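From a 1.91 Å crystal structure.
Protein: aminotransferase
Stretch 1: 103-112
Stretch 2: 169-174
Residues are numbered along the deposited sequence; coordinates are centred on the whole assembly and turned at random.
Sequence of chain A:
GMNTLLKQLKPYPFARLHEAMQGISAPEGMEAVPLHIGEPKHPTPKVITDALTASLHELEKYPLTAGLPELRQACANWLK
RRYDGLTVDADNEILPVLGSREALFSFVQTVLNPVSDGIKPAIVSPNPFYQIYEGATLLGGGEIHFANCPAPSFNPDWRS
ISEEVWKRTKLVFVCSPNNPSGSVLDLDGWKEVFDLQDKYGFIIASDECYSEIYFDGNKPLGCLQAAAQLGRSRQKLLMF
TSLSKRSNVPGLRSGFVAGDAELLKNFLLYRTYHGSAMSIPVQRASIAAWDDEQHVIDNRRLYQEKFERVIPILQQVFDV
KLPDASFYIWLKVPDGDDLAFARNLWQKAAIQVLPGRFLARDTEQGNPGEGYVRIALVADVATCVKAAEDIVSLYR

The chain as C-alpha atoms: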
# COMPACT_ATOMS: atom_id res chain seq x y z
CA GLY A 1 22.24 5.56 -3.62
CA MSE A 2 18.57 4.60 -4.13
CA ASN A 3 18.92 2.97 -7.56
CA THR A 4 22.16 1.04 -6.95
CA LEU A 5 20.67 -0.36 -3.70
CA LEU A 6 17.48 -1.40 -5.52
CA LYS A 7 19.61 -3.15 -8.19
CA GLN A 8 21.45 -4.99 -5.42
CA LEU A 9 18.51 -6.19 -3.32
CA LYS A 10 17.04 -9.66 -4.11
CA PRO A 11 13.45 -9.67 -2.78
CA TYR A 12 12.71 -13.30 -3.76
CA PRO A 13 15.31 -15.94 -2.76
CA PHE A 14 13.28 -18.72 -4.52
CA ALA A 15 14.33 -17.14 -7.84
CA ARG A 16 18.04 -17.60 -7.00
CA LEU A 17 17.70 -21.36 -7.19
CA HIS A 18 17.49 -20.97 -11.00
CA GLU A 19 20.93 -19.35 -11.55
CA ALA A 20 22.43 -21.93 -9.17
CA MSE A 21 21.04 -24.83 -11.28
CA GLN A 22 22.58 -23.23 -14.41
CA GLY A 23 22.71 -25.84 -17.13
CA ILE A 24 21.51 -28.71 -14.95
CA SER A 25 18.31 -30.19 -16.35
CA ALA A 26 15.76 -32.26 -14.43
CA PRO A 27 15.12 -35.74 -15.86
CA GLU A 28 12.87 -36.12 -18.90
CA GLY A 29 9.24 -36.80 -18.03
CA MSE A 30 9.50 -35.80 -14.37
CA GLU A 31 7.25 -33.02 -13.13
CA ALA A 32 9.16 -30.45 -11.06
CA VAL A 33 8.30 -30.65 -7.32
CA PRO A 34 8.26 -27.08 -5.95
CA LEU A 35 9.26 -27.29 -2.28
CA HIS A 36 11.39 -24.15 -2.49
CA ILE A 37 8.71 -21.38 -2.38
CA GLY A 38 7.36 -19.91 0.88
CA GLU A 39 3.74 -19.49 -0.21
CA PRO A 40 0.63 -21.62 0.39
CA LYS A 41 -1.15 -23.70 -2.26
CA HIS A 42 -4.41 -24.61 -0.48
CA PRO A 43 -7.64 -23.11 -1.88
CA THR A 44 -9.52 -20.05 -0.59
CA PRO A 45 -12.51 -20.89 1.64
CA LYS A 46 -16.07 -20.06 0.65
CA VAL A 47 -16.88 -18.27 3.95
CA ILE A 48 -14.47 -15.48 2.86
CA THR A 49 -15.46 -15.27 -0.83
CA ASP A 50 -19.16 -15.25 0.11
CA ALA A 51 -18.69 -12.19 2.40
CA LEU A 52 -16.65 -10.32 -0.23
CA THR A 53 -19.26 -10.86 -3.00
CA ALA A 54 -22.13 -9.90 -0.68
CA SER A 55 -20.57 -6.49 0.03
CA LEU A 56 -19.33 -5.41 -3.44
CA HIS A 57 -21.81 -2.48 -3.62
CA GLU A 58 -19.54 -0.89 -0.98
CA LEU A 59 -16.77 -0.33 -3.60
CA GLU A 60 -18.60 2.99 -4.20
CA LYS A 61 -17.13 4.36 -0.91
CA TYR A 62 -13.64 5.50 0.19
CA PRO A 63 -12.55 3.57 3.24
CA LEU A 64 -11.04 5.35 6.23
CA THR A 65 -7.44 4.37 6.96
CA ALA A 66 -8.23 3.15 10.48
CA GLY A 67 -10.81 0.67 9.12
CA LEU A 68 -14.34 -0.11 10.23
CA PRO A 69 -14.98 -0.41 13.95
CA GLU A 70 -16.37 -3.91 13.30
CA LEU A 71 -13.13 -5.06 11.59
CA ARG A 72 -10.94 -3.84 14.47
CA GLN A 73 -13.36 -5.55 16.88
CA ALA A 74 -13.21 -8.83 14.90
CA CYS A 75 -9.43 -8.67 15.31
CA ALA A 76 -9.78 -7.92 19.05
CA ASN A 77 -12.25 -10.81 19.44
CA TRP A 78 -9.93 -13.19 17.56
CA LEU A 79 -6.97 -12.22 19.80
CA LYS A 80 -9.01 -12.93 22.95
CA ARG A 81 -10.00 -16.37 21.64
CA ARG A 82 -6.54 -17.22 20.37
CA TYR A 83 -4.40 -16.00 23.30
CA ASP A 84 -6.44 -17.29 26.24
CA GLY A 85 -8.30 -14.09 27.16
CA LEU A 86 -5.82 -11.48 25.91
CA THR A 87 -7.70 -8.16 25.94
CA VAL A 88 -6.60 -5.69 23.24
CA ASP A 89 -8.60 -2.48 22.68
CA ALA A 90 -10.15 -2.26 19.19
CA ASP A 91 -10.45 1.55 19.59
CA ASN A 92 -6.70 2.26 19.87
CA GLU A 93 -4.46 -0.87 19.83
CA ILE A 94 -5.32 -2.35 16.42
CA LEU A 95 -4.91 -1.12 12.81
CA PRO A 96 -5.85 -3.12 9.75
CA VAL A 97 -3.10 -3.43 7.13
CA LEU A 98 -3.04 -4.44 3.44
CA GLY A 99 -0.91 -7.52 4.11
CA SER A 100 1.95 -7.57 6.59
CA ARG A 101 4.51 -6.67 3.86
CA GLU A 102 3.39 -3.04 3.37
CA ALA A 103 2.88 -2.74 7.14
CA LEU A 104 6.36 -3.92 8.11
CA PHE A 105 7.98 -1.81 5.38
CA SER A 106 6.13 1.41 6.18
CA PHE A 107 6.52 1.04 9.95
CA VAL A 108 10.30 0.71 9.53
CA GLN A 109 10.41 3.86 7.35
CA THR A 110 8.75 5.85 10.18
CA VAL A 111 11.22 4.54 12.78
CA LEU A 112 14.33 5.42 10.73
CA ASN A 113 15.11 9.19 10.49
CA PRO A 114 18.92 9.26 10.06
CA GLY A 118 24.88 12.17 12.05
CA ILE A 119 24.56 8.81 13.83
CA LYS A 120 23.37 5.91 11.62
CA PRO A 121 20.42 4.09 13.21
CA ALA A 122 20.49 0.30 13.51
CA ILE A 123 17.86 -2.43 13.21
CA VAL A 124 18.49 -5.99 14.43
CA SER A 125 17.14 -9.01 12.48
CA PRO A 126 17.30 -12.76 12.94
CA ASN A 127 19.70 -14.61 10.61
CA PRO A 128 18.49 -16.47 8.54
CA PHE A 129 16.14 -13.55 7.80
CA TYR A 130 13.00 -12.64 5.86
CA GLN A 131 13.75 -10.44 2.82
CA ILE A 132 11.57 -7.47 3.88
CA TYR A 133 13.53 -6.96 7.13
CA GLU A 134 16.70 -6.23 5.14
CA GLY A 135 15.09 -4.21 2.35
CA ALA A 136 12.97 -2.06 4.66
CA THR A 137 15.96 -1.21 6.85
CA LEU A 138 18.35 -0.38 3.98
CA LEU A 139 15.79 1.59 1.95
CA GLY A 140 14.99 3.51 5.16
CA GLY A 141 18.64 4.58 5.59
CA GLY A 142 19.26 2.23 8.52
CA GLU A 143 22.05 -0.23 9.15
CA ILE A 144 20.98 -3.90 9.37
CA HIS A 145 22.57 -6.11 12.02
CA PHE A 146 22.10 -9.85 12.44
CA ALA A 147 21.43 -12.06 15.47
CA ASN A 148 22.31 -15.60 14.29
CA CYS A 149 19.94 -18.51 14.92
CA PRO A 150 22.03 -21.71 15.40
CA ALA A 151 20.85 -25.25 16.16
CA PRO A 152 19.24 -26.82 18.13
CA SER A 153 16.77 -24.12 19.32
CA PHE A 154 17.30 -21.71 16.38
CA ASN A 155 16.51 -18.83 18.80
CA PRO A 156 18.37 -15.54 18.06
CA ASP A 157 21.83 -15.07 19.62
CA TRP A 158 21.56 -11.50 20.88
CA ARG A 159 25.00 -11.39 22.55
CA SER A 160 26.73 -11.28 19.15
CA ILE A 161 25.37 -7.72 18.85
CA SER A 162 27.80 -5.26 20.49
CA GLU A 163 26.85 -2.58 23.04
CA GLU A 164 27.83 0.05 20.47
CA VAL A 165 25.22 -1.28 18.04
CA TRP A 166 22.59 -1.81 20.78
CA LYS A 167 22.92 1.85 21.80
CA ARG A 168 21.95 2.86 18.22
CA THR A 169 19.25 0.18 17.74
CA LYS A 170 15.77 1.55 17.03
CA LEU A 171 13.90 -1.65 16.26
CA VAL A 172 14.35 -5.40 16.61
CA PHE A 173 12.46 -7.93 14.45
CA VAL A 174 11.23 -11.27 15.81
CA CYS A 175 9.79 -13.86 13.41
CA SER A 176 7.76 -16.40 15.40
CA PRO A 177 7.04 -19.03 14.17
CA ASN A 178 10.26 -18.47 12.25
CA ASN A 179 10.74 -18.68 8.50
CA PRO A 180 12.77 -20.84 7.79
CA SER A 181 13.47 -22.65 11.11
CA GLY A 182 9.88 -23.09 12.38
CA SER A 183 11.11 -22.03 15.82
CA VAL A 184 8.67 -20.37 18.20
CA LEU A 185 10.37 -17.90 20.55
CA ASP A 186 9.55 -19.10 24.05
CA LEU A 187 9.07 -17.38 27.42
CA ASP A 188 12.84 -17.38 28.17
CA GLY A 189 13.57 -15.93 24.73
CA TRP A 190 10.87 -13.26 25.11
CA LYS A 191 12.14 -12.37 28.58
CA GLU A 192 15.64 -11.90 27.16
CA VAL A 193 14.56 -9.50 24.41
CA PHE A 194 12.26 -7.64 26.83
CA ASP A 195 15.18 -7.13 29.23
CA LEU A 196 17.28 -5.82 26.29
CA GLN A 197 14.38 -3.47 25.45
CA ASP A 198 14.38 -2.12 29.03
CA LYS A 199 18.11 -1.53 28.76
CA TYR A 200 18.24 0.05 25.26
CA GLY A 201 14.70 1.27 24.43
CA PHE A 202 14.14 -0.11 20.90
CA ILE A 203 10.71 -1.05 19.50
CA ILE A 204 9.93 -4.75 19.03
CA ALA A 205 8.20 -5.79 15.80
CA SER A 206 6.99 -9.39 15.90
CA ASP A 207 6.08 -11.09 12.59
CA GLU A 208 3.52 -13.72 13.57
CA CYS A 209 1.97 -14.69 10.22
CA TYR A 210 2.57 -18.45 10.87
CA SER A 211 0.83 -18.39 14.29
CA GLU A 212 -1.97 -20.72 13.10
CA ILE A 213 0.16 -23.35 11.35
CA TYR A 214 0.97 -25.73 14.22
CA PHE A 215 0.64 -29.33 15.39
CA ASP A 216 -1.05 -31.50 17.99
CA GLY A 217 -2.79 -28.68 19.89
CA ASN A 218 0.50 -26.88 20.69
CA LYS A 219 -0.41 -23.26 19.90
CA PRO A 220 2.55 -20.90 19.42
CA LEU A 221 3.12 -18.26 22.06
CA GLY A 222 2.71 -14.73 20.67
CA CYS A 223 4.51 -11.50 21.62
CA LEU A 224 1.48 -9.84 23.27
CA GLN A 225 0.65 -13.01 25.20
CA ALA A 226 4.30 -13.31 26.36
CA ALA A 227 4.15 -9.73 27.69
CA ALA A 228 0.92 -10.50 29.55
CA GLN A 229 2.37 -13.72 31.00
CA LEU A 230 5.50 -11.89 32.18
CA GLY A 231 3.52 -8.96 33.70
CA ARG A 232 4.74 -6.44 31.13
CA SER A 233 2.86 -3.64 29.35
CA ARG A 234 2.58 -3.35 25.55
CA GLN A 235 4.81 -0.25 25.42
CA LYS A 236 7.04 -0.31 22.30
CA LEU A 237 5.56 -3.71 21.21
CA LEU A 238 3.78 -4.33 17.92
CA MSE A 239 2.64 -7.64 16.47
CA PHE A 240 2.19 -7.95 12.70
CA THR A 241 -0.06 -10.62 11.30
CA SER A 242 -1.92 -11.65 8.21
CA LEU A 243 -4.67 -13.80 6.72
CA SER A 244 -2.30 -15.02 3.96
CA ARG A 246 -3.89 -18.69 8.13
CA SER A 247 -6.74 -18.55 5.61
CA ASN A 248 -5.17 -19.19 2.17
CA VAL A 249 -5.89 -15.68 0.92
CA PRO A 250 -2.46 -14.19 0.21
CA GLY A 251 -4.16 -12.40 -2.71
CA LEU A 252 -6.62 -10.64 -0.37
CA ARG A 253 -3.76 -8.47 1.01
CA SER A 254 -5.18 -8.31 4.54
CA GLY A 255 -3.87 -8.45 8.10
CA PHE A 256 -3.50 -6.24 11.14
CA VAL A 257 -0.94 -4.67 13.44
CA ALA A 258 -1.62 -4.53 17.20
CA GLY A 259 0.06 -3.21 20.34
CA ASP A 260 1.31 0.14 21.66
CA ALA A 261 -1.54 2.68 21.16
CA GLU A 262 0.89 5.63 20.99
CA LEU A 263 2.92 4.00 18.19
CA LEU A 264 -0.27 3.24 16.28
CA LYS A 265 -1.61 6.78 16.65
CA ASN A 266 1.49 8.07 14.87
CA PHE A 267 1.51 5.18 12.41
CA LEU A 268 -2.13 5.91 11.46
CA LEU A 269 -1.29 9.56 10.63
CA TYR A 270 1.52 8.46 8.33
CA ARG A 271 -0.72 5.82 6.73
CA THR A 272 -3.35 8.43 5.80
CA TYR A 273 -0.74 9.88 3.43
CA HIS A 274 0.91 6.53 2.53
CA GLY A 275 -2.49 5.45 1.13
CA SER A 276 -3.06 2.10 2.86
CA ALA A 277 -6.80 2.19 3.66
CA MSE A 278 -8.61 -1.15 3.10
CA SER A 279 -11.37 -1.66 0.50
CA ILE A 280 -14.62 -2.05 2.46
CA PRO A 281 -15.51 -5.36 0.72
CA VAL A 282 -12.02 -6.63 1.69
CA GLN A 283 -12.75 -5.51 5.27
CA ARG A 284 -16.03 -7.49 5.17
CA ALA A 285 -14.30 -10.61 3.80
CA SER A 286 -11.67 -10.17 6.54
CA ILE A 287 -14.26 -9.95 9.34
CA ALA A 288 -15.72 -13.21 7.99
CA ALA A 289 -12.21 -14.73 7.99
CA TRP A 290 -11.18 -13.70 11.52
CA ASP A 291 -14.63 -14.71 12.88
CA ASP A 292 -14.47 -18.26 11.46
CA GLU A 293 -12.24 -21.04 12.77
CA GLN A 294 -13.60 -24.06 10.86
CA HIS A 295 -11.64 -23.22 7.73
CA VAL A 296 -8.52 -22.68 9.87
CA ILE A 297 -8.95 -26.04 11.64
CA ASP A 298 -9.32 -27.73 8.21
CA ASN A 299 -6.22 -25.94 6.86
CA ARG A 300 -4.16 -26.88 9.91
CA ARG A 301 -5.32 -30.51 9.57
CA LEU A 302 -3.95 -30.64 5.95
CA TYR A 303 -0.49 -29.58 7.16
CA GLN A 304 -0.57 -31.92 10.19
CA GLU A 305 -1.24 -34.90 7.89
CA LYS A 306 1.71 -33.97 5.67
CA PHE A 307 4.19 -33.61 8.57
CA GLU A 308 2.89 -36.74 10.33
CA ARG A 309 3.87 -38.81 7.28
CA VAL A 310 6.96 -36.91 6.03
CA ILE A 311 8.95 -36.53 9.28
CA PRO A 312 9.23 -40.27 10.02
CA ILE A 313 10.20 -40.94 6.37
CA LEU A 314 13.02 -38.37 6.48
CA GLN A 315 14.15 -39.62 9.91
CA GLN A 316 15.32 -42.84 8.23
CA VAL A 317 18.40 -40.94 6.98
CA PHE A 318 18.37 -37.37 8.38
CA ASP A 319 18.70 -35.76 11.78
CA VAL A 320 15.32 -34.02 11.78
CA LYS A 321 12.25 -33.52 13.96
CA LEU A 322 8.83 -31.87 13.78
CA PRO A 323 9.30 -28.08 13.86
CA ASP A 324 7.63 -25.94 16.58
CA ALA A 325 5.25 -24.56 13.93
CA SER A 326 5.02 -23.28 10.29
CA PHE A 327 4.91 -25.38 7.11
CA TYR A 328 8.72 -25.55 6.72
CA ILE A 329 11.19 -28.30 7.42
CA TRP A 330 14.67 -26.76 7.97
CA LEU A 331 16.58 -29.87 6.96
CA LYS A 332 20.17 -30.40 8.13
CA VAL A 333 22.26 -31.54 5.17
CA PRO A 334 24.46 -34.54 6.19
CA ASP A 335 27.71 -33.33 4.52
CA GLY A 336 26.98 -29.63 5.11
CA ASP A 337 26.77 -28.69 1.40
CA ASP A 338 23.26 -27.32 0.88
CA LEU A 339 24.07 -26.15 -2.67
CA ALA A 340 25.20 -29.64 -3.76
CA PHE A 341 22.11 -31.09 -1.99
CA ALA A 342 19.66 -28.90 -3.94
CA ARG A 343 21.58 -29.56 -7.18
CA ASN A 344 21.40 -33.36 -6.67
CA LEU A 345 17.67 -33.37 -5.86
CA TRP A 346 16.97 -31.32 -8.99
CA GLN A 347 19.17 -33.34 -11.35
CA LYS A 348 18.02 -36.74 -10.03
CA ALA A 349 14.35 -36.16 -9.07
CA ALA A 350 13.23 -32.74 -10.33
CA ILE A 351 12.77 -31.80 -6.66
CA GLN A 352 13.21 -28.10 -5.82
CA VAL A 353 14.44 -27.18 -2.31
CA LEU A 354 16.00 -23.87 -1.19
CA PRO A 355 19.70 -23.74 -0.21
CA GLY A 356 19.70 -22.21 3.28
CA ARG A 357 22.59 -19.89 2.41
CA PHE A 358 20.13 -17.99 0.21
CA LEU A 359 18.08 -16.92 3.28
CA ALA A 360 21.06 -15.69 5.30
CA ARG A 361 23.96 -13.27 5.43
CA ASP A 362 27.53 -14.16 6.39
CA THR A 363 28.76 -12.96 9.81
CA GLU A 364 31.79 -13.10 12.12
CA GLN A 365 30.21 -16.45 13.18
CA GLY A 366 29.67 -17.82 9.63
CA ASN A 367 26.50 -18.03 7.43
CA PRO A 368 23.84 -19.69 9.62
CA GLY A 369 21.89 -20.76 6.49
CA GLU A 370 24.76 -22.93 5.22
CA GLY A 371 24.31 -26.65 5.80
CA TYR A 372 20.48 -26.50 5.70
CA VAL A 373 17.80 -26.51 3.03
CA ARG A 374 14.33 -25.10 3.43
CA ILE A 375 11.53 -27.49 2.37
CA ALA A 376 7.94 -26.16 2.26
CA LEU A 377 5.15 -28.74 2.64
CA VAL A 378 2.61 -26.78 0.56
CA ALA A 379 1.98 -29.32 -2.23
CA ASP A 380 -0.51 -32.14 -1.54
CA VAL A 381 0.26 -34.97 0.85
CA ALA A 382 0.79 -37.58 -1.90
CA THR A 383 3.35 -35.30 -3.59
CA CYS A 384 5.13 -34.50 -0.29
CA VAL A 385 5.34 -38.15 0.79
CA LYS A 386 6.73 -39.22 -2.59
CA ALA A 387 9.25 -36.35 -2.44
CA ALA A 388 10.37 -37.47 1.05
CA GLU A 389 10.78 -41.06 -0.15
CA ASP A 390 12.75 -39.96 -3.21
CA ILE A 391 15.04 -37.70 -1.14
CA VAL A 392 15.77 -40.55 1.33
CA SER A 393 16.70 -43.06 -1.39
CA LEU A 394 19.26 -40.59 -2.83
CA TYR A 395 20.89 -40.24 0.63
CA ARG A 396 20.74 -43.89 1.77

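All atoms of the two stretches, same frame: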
# COMPACT_ATOMS: atom_id res chain seq x y z
N ALA A 103 2.93 -3.16 5.75
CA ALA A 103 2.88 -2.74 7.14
C ALA A 103 4.27 -2.73 7.76
O ALA A 103 4.68 -1.75 8.36
CB ALA A 103 1.95 -3.67 7.94
N LEU A 104 5.02 -3.82 7.57
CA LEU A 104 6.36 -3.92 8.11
C LEU A 104 7.27 -2.88 7.45
O LEU A 104 8.05 -2.20 8.13
CB LEU A 104 6.93 -5.33 7.85
CG LEU A 104 6.36 -6.49 8.66
CD1 LEU A 104 6.58 -7.83 7.92
CD2 LEU A 104 6.95 -6.53 10.08
N PHE A 105 7.16 -2.76 6.12
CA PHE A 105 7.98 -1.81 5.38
C PHE A 105 7.73 -0.37 5.82
O PHE A 105 8.67 0.36 6.17
CB PHE A 105 7.74 -1.93 3.87
CG PHE A 105 8.61 -0.99 3.06
CD1 PHE A 105 9.87 -1.38 2.65
CD2 PHE A 105 8.17 0.29 2.74
CE1 PHE A 105 10.71 -0.50 1.93
CE2 PHE A 105 8.98 1.17 2.00
CZ PHE A 105 10.26 0.77 1.61
N SER A 106 6.46 0.04 5.82
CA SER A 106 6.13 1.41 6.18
C SER A 106 6.45 1.72 7.65
O SER A 106 6.95 2.81 7.95
CB SER A 106 4.67 1.74 5.86
OG SER A 106 3.78 0.86 6.50
N PHE A 107 6.20 0.78 8.56
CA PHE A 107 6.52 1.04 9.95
C PHE A 107 8.02 1.32 10.13
O PHE A 107 8.41 2.28 10.79
CB PHE A 107 6.05 -0.08 10.90
CG PHE A 107 6.21 0.31 12.33
CD1 PHE A 107 5.38 1.29 12.88
CD2 PHE A 107 7.23 -0.21 13.11
CE1 PHE A 107 5.56 1.73 14.18
CE2 PHE A 107 7.40 0.22 14.43
CZ PHE A 107 6.58 1.18 14.96
N VAL A 108 8.85 0.51 9.49
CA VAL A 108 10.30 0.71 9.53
C VAL A 108 10.69 2.10 9.00
O VAL A 108 11.50 2.82 9.63
CB VAL A 108 11.03 -0.41 8.76
CG1 VAL A 108 12.52 -0.07 8.55
CG2 VAL A 108 10.86 -1.72 9.51
N GLN A 109 10.08 2.53 7.89
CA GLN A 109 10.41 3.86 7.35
C GLN A 109 10.17 4.96 8.40
O GLN A 109 11.00 5.87 8.53
CB GLN A 109 9.64 4.20 6.06
CG GLN A 109 9.76 3.21 4.93
CD GLN A 109 11.17 2.68 4.71
OE1 GLN A 109 12.07 3.42 4.28
NE2 GLN A 109 11.39 1.40 5.01
N THR A 110 9.07 4.86 9.15
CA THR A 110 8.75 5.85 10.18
C THR A 110 9.71 5.83 11.38
O THR A 110 9.91 6.84 12.06
CB THR A 110 7.32 5.68 10.74
OG1 THR A 110 7.28 4.55 11.63
CG2 THR A 110 6.29 5.47 9.62
N VAL A 111 10.29 4.67 11.66
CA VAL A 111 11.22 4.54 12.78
C VAL A 111 12.62 5.08 12.44
O VAL A 111 13.31 5.60 13.32
CB VAL A 111 11.26 3.07 13.25
CG1 VAL A 111 12.39 2.86 14.26
CG2 VAL A 111 9.89 2.69 13.84
N LEU A 112 13.02 4.98 11.17
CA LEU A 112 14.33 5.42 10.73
C LEU A 112 14.26 6.89 10.25
O LEU A 112 13.40 7.25 9.45
CB LEU A 112 14.86 4.47 9.65
CG LEU A 112 15.00 2.99 10.09
CD1 LEU A 112 15.43 2.11 8.94
CD2 LEU A 112 15.99 2.84 11.27
N THR A 169 20.28 1.04 18.31
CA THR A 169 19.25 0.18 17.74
C THR A 169 17.85 0.72 18.00
O THR A 169 17.46 0.92 19.15
CB THR A 169 19.37 -1.27 18.27
OG1 THR A 169 20.60 -1.83 17.80
CG2 THR A 169 18.20 -2.15 17.78
N LYS A 170 17.10 0.94 16.93
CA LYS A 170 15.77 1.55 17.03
C LYS A 170 14.65 0.53 17.00
O LYS A 170 13.55 0.80 17.48
CB LYS A 170 15.57 2.56 15.87
CG LYS A 170 16.68 3.62 15.74
CD LYS A 170 16.79 4.51 16.98
CE LYS A 170 18.03 5.39 16.93
NZ LYS A 170 18.31 6.07 18.24
N LEU A 171 14.92 -0.63 16.41
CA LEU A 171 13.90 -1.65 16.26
C LEU A 171 14.57 -3.01 16.17
O LEU A 171 15.68 -3.13 15.65
CB LEU A 171 13.06 -1.38 15.00
CG LEU A 171 11.86 -2.29 14.72
CD1 LEU A 171 10.68 -1.51 14.17
CD2 LEU A 171 12.26 -3.43 13.76
N VAL A 172 13.91 -4.02 16.72
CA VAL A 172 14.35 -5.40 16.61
C VAL A 172 13.20 -6.18 16.01
O VAL A 172 12.06 -6.03 16.45
CB VAL A 172 14.71 -5.93 18.01
CG1 VAL A 172 14.82 -7.42 18.03
CG2 VAL A 172 16.01 -5.26 18.51
N PHE A 173 13.48 -7.00 15.00
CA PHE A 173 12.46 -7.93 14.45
C PHE A 173 12.53 -9.29 15.16
O PHE A 173 13.62 -9.80 15.43
CB PHE A 173 12.72 -8.22 12.98
CG PHE A 173 12.43 -7.08 12.06
CD1 PHE A 173 11.14 -6.69 11.82
CD2 PHE A 173 13.47 -6.42 11.43
CE1 PHE A 173 10.87 -5.64 10.95
CE2 PHE A 173 13.21 -5.38 10.55
CZ PHE A 173 11.90 -4.99 10.32
N VAL A 174 11.37 -9.86 15.45
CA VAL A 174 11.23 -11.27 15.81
C VAL A 174 10.29 -11.93 14.79
O VAL A 174 9.30 -11.36 14.39
CB VAL A 174 10.67 -11.44 17.25
CG1 VAL A 174 10.34 -12.93 17.54
CG2 VAL A 174 11.64 -10.88 18.27

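Helix 103-111 packs nearly antiparallel on strand 169-174 (162° between their directions, axes 9.2 Å apart at closest approach), and the contact is made by side chains, with no hydrogen bond crossing it. At its centre L171 points toward the helix and sets its CD1 against two residues one turn apart: CD1 lies 3.7 Å from CE2 of F107, at the edge of that ring and near its plane, and 4.3 Å from CG2 of V111. F173 leaves the strand sideways, but its m rotamer (chi1 -71°) brings the ring to the helix, where CZ meets V108 CG2 at 3.5 Å and CE1 meets L104 CD2 at 4.1 Å; both methyls approach the ring obliquely. L104, F107, V108 and V111 follow the i, i+3, i+4, i+7 spacing that gathers side chains on one helical face. On the strand, L171 and F173 alternate with V172, whose side chain stays out of reach. The backbones converge toward V111 and K170, with CA atoms 6.9 Å apart. Here V111 CG1 touches K170 CB at 3.6 Å, an aliphatic contact, while the exposed lysine's end leads away. Two polar side chains beyond reach of the strand bond back to the helix backbone: T110 OG1 donates to F107 O (2.7 Å), and Q109 NE2 to F105 O (3.1 Å).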